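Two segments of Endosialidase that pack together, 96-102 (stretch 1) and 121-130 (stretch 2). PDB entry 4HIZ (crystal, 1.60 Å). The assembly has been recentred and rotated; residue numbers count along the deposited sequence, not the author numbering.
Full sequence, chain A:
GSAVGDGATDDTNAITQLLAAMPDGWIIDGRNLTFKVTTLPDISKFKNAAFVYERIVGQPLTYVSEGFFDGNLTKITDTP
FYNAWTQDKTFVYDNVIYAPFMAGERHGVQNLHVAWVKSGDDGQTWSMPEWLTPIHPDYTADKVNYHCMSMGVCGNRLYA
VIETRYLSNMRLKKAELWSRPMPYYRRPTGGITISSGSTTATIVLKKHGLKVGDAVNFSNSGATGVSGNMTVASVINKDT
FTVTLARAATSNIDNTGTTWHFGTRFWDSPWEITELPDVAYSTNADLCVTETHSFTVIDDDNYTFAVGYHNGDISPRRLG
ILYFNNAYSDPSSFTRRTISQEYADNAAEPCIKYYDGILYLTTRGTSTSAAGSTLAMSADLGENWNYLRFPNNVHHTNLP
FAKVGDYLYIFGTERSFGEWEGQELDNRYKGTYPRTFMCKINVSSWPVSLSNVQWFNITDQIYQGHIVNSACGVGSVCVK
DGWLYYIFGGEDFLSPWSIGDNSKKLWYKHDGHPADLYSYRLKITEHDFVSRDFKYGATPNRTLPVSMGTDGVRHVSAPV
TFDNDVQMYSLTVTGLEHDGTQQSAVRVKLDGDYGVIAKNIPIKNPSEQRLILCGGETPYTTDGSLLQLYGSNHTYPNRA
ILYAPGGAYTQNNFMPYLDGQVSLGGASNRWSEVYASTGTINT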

# COMPACT_ATOMS: atom_id res chain seq x y z
N VAL A 96 -3.74 -22.24 8.88
CA VAL A 96 -3.30 -21.24 7.89
C VAL A 96 -3.38 -21.86 6.51
O VAL A 96 -2.97 -23.01 6.33
CB VAL A 96 -1.86 -20.78 8.19
CG1 VAL A 96 -1.32 -19.84 7.10
CG2 VAL A 96 -1.82 -20.09 9.57
N ILE A 97 -3.91 -21.12 5.53
CA ILE A 97 -3.95 -21.61 4.15
C ILE A 97 -2.73 -21.09 3.40
O ILE A 97 -2.46 -19.89 3.38
CB ILE A 97 -5.23 -21.12 3.44
CG1 ILE A 97 -6.48 -21.52 4.24
CG2 ILE A 97 -5.32 -21.70 1.98
CD1 ILE A 97 -7.71 -20.65 3.91
N TYR A 98 -1.97 -22.01 2.78
CA TYR A 98 -0.78 -21.66 2.02
C TYR A 98 -1.02 -21.84 0.53
O TYR A 98 -1.50 -22.90 0.08
CB TYR A 98 0.40 -22.57 2.40
CG TYR A 98 0.88 -22.36 3.84
CD1 TYR A 98 0.20 -22.91 4.93
CD2 TYR A 98 2.05 -21.64 4.09
CE1 TYR A 98 0.67 -22.74 6.22
CE2 TYR A 98 2.52 -21.44 5.39
CZ TYR A 98 1.83 -22.01 6.44
OH TYR A 98 2.30 -21.81 7.71
N ALA A 99 -0.70 -20.80 -0.23
CA ALA A 99 -0.80 -20.84 -1.69
C ALA A 99 0.59 -20.56 -2.30
O ALA A 99 0.96 -19.40 -2.61
CB ALA A 99 -1.83 -19.76 -2.20
N PRO A 100 1.39 -21.63 -2.48
CA PRO A 100 2.69 -21.46 -3.12
C PRO A 100 2.50 -21.32 -4.62
O PRO A 100 1.51 -21.81 -5.18
CB PRO A 100 3.42 -22.78 -2.81
CG PRO A 100 2.59 -23.41 -1.66
CD PRO A 100 1.18 -23.01 -2.03
N PHE A 101 3.42 -20.61 -5.26
CA PHE A 101 3.31 -20.28 -6.70
C PHE A 101 4.70 -19.84 -7.15
O PHE A 101 5.68 -19.98 -6.39
CB PHE A 101 2.26 -19.16 -6.92
CG PHE A 101 2.64 -17.82 -6.34
CD1 PHE A 101 2.49 -17.56 -4.94
CD2 PHE A 101 3.11 -16.81 -7.17
CE1 PHE A 101 2.82 -16.30 -4.41
CE2 PHE A 101 3.45 -15.54 -6.67
CZ PHE A 101 3.30 -15.28 -5.28
N MET A 102 4.85 -19.38 -8.39
CA MET A 102 6.13 -18.84 -8.82
C MET A 102 5.92 -17.39 -9.29
O MET A 102 4.93 -17.09 -9.98
CB MET A 102 6.73 -19.73 -9.94
CG MET A 102 7.21 -21.11 -9.31
SD MET A 102 7.81 -22.16 -10.67
CE MET A 102 6.28 -22.77 -11.36
N ASP A 121 -7.24 -15.96 7.71
CA ASP A 121 -8.66 -15.70 8.01
C ASP A 121 -9.60 -16.47 7.06
O ASP A 121 -10.61 -15.91 6.58
CB ASP A 121 -8.95 -14.19 7.98
CG ASP A 121 -8.47 -13.53 6.71
OD1 ASP A 121 -8.33 -14.23 5.67
OD2 ASP A 121 -8.32 -12.26 6.74
N ASP A 122 -9.29 -17.75 6.82
CA ASP A 122 -10.16 -18.60 6.04
C ASP A 122 -10.26 -18.15 4.58
O ASP A 122 -11.24 -18.47 3.90
CB ASP A 122 -11.54 -18.77 6.71
CG ASP A 122 -11.42 -19.48 8.06
OD1 ASP A 122 -10.77 -20.53 8.11
OD2 ASP A 122 -11.90 -18.98 9.08
N GLY A 123 -9.25 -17.42 4.11
CA GLY A 123 -9.15 -17.09 2.69
C GLY A 123 -9.77 -15.75 2.36
O GLY A 123 -9.99 -15.46 1.17
N GLN A 124 -10.09 -14.94 3.38
CA GLN A 124 -10.62 -13.61 3.07
C GLN A 124 -9.53 -12.66 2.63
O GLN A 124 -9.74 -11.89 1.69
CB GLN A 124 -11.31 -13.03 4.32
CG GLN A 124 -12.53 -13.85 4.68
CD GLN A 124 -13.27 -13.23 5.86
OE1 GLN A 124 -14.07 -12.30 5.66
NE2 GLN A 124 -12.98 -13.69 7.08
N THR A 125 -8.39 -12.67 3.33
CA THR A 125 -7.28 -11.78 3.00
C THR A 125 -5.98 -12.55 3.01
O THR A 125 -5.85 -13.58 3.70
CB THR A 125 -7.12 -10.56 3.97
OG1 THR A 125 -6.68 -10.98 5.27
CG2 THR A 125 -8.44 -9.75 4.09
N TRP A 126 -5.03 -12.06 2.20
CA TRP A 126 -3.83 -12.82 1.86
C TRP A 126 -2.60 -11.94 2.01
O TRP A 126 -2.62 -10.74 1.67
CB TRP A 126 -3.96 -13.37 0.44
CG TRP A 126 -5.09 -14.33 0.33
CD1 TRP A 126 -6.41 -14.03 0.24
CD2 TRP A 126 -5.00 -15.76 0.33
NE1 TRP A 126 -7.17 -15.18 0.18
CE2 TRP A 126 -6.32 -16.25 0.22
CE3 TRP A 126 -3.93 -16.67 0.41
CZ2 TRP A 126 -6.61 -17.60 0.17
CZ3 TRP A 126 -4.21 -18.02 0.37
CH2 TRP A 126 -5.55 -18.49 0.26
N SER A 127 -1.54 -12.54 2.53
CA SER A 127 -0.30 -11.87 2.87
C SER A 127 0.52 -11.45 1.64
O SER A 127 0.20 -11.84 0.49
CB SER A 127 0.58 -12.80 3.70
OG SER A 127 0.98 -13.96 2.91
N MET A 128 1.59 -10.69 1.89
CA MET A 128 2.51 -10.32 0.82
C MET A 128 3.23 -11.61 0.36
O MET A 128 3.36 -12.56 1.14
CB MET A 128 3.54 -9.30 1.31
CG MET A 128 4.55 -9.88 2.30
SD MET A 128 5.73 -8.68 2.95
CE MET A 128 4.71 -7.91 4.23
N PRO A 129 3.70 -11.63 -0.89
CA PRO A 129 4.48 -12.81 -1.27
C PRO A 129 5.76 -12.95 -0.44
O PRO A 129 6.42 -11.95 -0.12
CB PRO A 129 4.90 -12.53 -2.73
CG PRO A 129 3.91 -11.54 -3.23
CD PRO A 129 3.56 -10.68 -1.99
N GLU A 130 6.08 -14.20 -0.08
CA GLU A 130 7.37 -14.51 0.55
C GLU A 130 8.12 -15.41 -0.40
O GLU A 130 7.58 -16.43 -0.84
CB GLU A 130 7.18 -15.22 1.90
CG GLU A 130 8.52 -15.65 2.51
CD GLU A 130 8.40 -16.37 3.83
OE1 GLU A 130 7.27 -16.57 4.36
OE2 GLU A 130 9.48 -16.73 4.34

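Stretch 2 meets the strand 96-102 through van der Waals contacts, most of them between apolar side chains; no hydrogen bond crosses between them, and about 245 Å² is buried in total. It opens with a type I' turn from Asp121 to Gln124. Asp121 does not touch the strand but braces the loop: its OD1 accepts a hydrogen bond from Thr125 N (2.8 Å), and its OD2 one from Thr125 OG1 (2.5 Å). Asp122 directs its CA-to-CB bond away from the strand, so it is backbone that meets Ile97, whose CD1 lies 3.6 Å from both Asp122 C and Gly123 N. Gly123 suits this corner because its positive phi would jam a CB against the preceding carbonyl oxygen. Gln124 NE2 donates to Asp121 O (3.3 Å), tying the turn further.

Trp126 leaves the backbone sideways, yet its chi1 m rotamer carries the six-membered ring to the strand. There Trp126 CH2 lies 3.6 Å from Ile97 CG2 and Trp126 CZ3 lies 3.9 Å from Ala99 CB; the two methyls approach the ring obliquely. Ile97 thus reaches the turn with CD1 and the indole with CG2, while the small Ala99 contributes a single methyl. A weak hydrogen bond from Trp126 NE1 to Gly123 O (3.0 Å) links the indole back to the turn. Finally, the compact ring of Pro129 places CB 4.1 Å from Phe101 CZ, at the edge of the phenyl ring.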